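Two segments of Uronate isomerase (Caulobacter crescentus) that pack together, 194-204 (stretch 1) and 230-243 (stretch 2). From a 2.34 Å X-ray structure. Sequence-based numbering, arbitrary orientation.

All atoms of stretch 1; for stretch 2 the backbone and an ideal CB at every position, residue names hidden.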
# COMPACT_ATOMS: atom_id res chain seq x y z
N ILE B 194 24.85 23.36 -12.23
CA ILE B 194 25.41 22.24 -12.98
C ILE B 194 24.33 21.53 -13.80
O ILE B 194 23.17 21.95 -13.82
CB ILE B 194 26.16 21.23 -12.07
CG1 ILE B 194 25.24 20.67 -10.98
CG2 ILE B 194 27.38 21.89 -11.47
CD1 ILE B 194 25.80 19.46 -10.27
N THR B 195 24.72 20.45 -14.46
CA THR B 195 23.81 19.72 -15.34
C THR B 195 23.69 18.25 -14.94
O THR B 195 24.38 17.78 -14.03
CB THR B 195 24.23 19.88 -16.82
OG1 THR B 195 23.32 19.16 -17.66
CG2 THR B 195 25.65 19.39 -17.06
N ALA B 196 22.78 17.54 -15.61
CA ALA B 196 22.64 16.09 -15.45
C ALA B 196 22.42 15.46 -16.82
O ALA B 196 21.75 16.05 -17.67
CB ALA B 196 21.48 15.77 -14.52
N TYR B 197 22.99 14.28 -17.02
CA TYR B 197 22.95 13.58 -18.31
C TYR B 197 21.69 12.73 -18.46
O TYR B 197 21.54 11.70 -17.80
CB TYR B 197 24.19 12.70 -18.44
CG TYR B 197 24.42 12.09 -19.81
CD1 TYR B 197 24.99 12.85 -20.83
CD2 TYR B 197 24.12 10.76 -20.07
CE1 TYR B 197 25.23 12.31 -22.07
CE2 TYR B 197 24.35 10.20 -21.32
CZ TYR B 197 24.91 10.99 -22.31
OH TYR B 197 25.16 10.47 -23.56
N ARG B 198 20.79 13.14 -19.35
CA ARG B 198 19.53 12.42 -19.57
C ARG B 198 19.39 11.93 -21.01
O ARG B 198 18.79 12.62 -21.84
CB ARG B 198 18.34 13.30 -19.19
CG ARG B 198 17.05 12.52 -18.96
CD ARG B 198 15.84 13.39 -19.20
NE ARG B 198 14.60 12.66 -18.93
CZ ARG B 198 13.91 12.73 -17.80
NH1 ARG B 198 14.32 13.50 -16.80
NH2 ARG B 198 12.80 12.01 -17.66
N PRO B 199 19.91 10.73 -21.32
CA PRO B 199 19.98 10.23 -22.69
C PRO B 199 18.69 9.66 -23.29
O PRO B 199 18.72 9.10 -24.39
CB PRO B 199 21.06 9.16 -22.61
CG PRO B 199 20.97 8.64 -21.23
CD PRO B 199 20.48 9.77 -20.36
N ASP B 200 17.57 9.82 -22.58
CA ASP B 200 16.27 9.23 -22.92
C ASP B 200 15.82 9.31 -24.38
O ASP B 200 15.27 8.35 -24.92
CB ASP B 200 15.16 9.83 -22.05
CG ASP B 200 15.27 9.42 -20.59
OD1 ASP B 200 16.21 8.67 -20.22
OD2 ASP B 200 14.40 9.85 -19.81
N ALA B 201 16.07 10.46 -25.02
CA ALA B 201 15.62 10.69 -26.39
C ALA B 201 16.42 9.92 -27.45
O ALA B 201 15.90 9.65 -28.54
CB ALA B 201 15.59 12.18 -26.70
N VAL B 202 17.66 9.55 -27.14
CA VAL B 202 18.50 8.79 -28.08
C VAL B 202 18.60 7.32 -27.67
O VAL B 202 19.41 6.56 -28.20
CB VAL B 202 19.92 9.41 -28.28
CG1 VAL B 202 19.81 10.80 -28.88
CG2 VAL B 202 20.70 9.46 -26.99
N ILE B 203 17.75 6.92 -26.72
CA ILE B 203 17.71 5.55 -26.22
C ILE B 203 16.33 4.92 -26.48
O ILE B 203 16.25 3.76 -26.87
CB ILE B 203 18.10 5.47 -24.72
CG1 ILE B 203 19.58 5.86 -24.55
CG2 ILE B 203 17.81 4.07 -24.14
CD1 ILE B 203 20.19 5.56 -23.19
N ASP B 204 15.27 5.71 -26.29
CA ASP B 204 13.92 5.24 -26.57
C ASP B 204 13.59 5.43 -28.05
O ASP B 204 13.42 6.56 -28.51
CB ASP B 204 12.89 5.96 -25.70
CG ASP B 204 11.54 5.26 -25.65
OD1 ASP B 204 10.64 5.74 -24.93
OD2 ASP B 204 11.36 4.23 -26.33
N UNK B 230 30.37 3.36 -32.27
CA UNK B 230 30.53 4.81 -32.29
C UNK B 230 29.30 5.56 -31.76
O UNK B 230 29.35 6.78 -31.56
CB UNK B 230 30.83 5.27 -33.72
N UNK B 231 28.20 4.84 -31.54
CA UNK B 231 27.05 5.37 -30.81
C UNK B 231 27.42 5.39 -29.33
O UNK B 231 27.10 6.34 -28.60
CB UNK B 231 25.79 4.54 -31.06
N UNK B 232 28.11 4.34 -28.91
CA UNK B 232 28.64 4.24 -27.56
C UNK B 232 29.76 5.24 -27.30
O UNK B 232 29.83 5.81 -26.21
CB UNK B 232 29.15 2.82 -27.30
N UNK B 233 30.62 5.47 -28.30
CA UNK B 233 31.64 6.52 -28.22
C UNK B 233 31.03 7.91 -28.13
O UNK B 233 31.57 8.78 -27.45
CB UNK B 233 32.57 6.45 -29.43
N UNK B 234 29.92 8.12 -28.82
CA UNK B 234 29.19 9.38 -28.78
C UNK B 234 28.59 9.65 -27.41
O UNK B 234 28.50 10.80 -27.00
CB UNK B 234 28.08 9.38 -29.84
N UNK B 235 28.19 8.60 -26.70
CA UNK B 235 27.69 8.71 -25.34
C UNK B 235 28.80 9.04 -24.35
O UNK B 235 28.59 9.81 -23.41
CB UNK B 235 27.00 7.41 -24.93
N UNK B 236 29.97 8.43 -24.55
CA UNK B 236 31.13 8.67 -23.69
C UNK B 236 31.64 10.10 -23.82
O UNK B 236 31.92 10.75 -22.81
CB UNK B 236 32.25 7.69 -24.03
N UNK B 237 31.74 10.58 -25.06
CA UNK B 237 32.18 11.94 -25.34
C UNK B 237 31.21 13.00 -24.81
O UNK B 237 31.64 14.05 -24.34
CB UNK B 237 32.36 12.12 -26.85
N UNK B 238 29.91 12.71 -24.89
CA UNK B 238 28.90 13.64 -24.38
C UNK B 238 28.84 13.64 -22.86
O UNK B 238 28.69 14.70 -22.26
CB UNK B 238 27.52 13.29 -24.95
N UNK B 239 28.99 12.47 -22.25
CA UNK B 239 29.08 12.36 -20.81
C UNK B 239 30.27 13.14 -20.25
O UNK B 239 30.13 13.82 -19.23
CB UNK B 239 29.18 10.89 -20.41
N UNK B 240 31.41 13.05 -20.93
CA UNK B 240 32.61 13.80 -20.58
C UNK B 240 32.37 15.31 -20.61
O UNK B 240 32.80 16.03 -19.71
CB UNK B 240 33.75 13.44 -21.53
N UNK B 241 31.67 15.77 -21.66
CA UNK B 241 31.28 17.17 -21.80
C UNK B 241 30.37 17.66 -20.67
O UNK B 241 30.43 18.82 -20.28
CB UNK B 241 30.58 17.37 -23.14
N UNK B 242 29.53 16.76 -20.16
CA UNK B 242 28.63 17.07 -19.05
C UNK B 242 29.40 17.17 -17.73
O UNK B 242 29.16 18.07 -16.94
CB UNK B 242 27.53 16.01 -18.94
N UNK B 243 30.33 16.23 -17.52
CA UNK B 243 31.26 16.24 -16.39
C UNK B 243 32.05 17.55 -16.33
O UNK B 243 32.16 18.17 -15.26
CB UNK B 243 32.22 15.05 -16.49

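Stretch 2 is helical throughout, with phi/psi values near -65/-40 at most positions (230, at -92/-10, departs from them) and a ladder of i to i+4 backbone hydrogen bonds, so no position demands glycine, and proline would forfeit a bond in the ladder. Stretch 1 has no regular secondary structure; it offers the helix one large ring, Tyr-197, and several apolar groups.

At position 230 nothing of stretch 1 lies within 5.5 Å of the ideal CB, so many residues would fit; it is Ser-230, whose OG is bonded elsewhere in the structure. Position 231 points sideways, and its CB also meets nothing. Farther off, however, the carbonyl of Val-202 faces the helix, an acceptor that only a long side chain ending in a donor could reach. Tyr-231 is such a residue: with chi1 at t, its OH donates to Val-202 O at 2.5 Å, at the edge of the ring, near its plane, and OH also lies 3.6 Å from Ile-203 CG1.

Positions 232, 233 and 234 receive no guidance from stretch 1 and would accept most helix formers. They are Leu-232, Glu-233 and Ala-234; the glutamate finds a partner at position 236.

Position 235 is more telling. Its ideal CB stands 3.8 Å from Tyr-197 OH, a hydroxyl able to donate or accept a hydrogen bond, while Pro-199 and Val-202 supply apolar surface beyond. Asn or Gln could answer the hydroxyl, but a ring such as that of His can also lie against Pro-199 and Val-202. His-235 meets both demands. Its ND1 is hydrogen-bonded to Tyr-197 OH at 2.6 Å, and its CE1 lies 3.6 Å from Val-202 CG2 and 3.7 Å from Pro-199 CB. On the other nitrogen, NE2 donates to Tyr-231 OH at 3.1 Å, linking the two hydrogen bonds to stretch 1 into one chain.

Positions 236 and 237 point away, leaving the choice wide. Arg-236 forms a salt bridge, its NH1 2.9 Å from Glu-233 OE2; Leu-237 makes no contact.

The CB at 238 points toward stretch 1, 3.8 Å from Tyr-197 CE1, so a small residue or one that turns its end aside would serve. Arg-238 rests its CB at the edge of that ring, 3.9 Å from CE1, and leads its end away. Position 239 points sideways, with its CB 4.5 Å from Tyr-197 CE1; an aliphatic stem could cover the ring. Arg-239 provides one: CG sits 3.5 Å from the centroid of the Tyr-197 ring, 7° off its normal, a CH-pi contact.

At 240 and 241 stretch 1 is out of reach, and at 243 the CB points away, so most helix-compatible residues would do; they are Gln-240, Ala-241 and Ile-243. Position 242, between them, points toward stretch 1, its CB near Thr-195 CG2 and Tyr-197 CD1; a large apolar or aromatic group is favored. Phe-242 receives the edge of Tyr-197 on its face, centroids 5.0 Å apart and planes at 85°, while its CE2 comes within 3.4 Å of Ala-196 O.

Stretch 2, residues 230-243: SYLEAHRLRRQAFI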
# COMPACT_ATOMS: atom_id res chain seq x y z
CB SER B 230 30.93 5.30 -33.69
OG SER B 230 29.99 4.90 -34.67
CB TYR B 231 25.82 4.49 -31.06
CG TYR B 231 24.65 4.70 -30.11
CD1 TYR B 231 23.72 5.71 -30.34
CD2 TYR B 231 24.46 3.86 -29.01
CE1 TYR B 231 22.64 5.90 -29.48
CE2 TYR B 231 23.39 4.04 -28.15
CZ TYR B 231 22.49 5.05 -28.39
OH TYR B 231 21.43 5.23 -27.53
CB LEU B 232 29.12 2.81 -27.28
CG LEU B 232 28.05 1.73 -27.15
CD1 LEU B 232 28.69 0.44 -26.68
CD2 LEU B 232 26.95 2.16 -26.19
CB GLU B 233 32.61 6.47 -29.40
CG GLU B 233 33.98 5.89 -29.05
CD GLU B 233 34.68 6.67 -27.94
OE1 GLU B 233 34.79 7.91 -28.06
OE2 GLU B 233 35.11 6.05 -26.95
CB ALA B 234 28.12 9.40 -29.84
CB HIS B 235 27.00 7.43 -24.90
CG HIS B 235 25.54 7.38 -25.24
ND1 HIS B 235 24.62 8.23 -24.68
CD2 HIS B 235 24.85 6.55 -26.05
CE1 HIS B 235 23.41 7.94 -25.15
NE2 HIS B 235 23.53 6.92 -25.98
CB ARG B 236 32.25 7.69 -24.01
CG ARG B 236 32.00 6.29 -23.51
CD ARG B 236 33.24 5.41 -23.70
NE ARG B 236 32.85 4.01 -23.90
CZ ARG B 236 32.81 3.40 -25.08
NH1 ARG B 236 33.15 4.05 -26.19
NH2 ARG B 236 32.42 2.13 -25.15
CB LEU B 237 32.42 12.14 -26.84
CG LEU B 237 33.59 11.41 -27.51
CD1 LEU B 237 33.69 11.84 -28.96
CD2 LEU B 237 34.92 11.63 -26.80
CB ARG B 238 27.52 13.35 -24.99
CG ARG B 238 27.39 13.78 -26.45
CD ARG B 238 27.86 15.19 -26.67
NE ARG B 238 26.87 16.17 -26.23
CZ ARG B 238 27.14 17.44 -25.94
NH1 ARG B 238 26.17 18.25 -25.56
NH2 ARG B 238 28.39 17.89 -26.02
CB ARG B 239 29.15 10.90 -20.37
CG ARG B 239 27.79 10.25 -20.28
CD ARG B 239 27.91 8.74 -20.28
NE ARG B 239 28.44 8.22 -19.03
CZ ARG B 239 27.70 7.67 -18.07
NH1 ARG B 239 26.39 7.55 -18.22
NH2 ARG B 239 28.27 7.23 -16.96
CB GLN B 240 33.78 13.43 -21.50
CG GLN B 240 35.15 13.91 -21.01
CD GLN B 240 35.41 13.57 -19.55
OE1 GLN B 240 35.39 12.40 -19.15
NE2 GLN B 240 35.65 14.60 -18.74
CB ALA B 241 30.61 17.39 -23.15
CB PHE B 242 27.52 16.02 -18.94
CG PHE B 242 26.34 16.28 -19.84
CD1 PHE B 242 26.46 16.24 -21.23
CD2 PHE B 242 25.09 16.54 -19.29
CE1 PHE B 242 25.36 16.46 -22.05
CE2 PHE B 242 23.98 16.77 -20.11
CZ PHE B 242 24.12 16.73 -21.49
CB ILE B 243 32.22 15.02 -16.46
CG1 ILE B 243 31.45 13.74 -16.15
CG2 ILE B 243 33.40 15.16 -15.48
CD1 ILE B 243 32.07 12.51 -16.72
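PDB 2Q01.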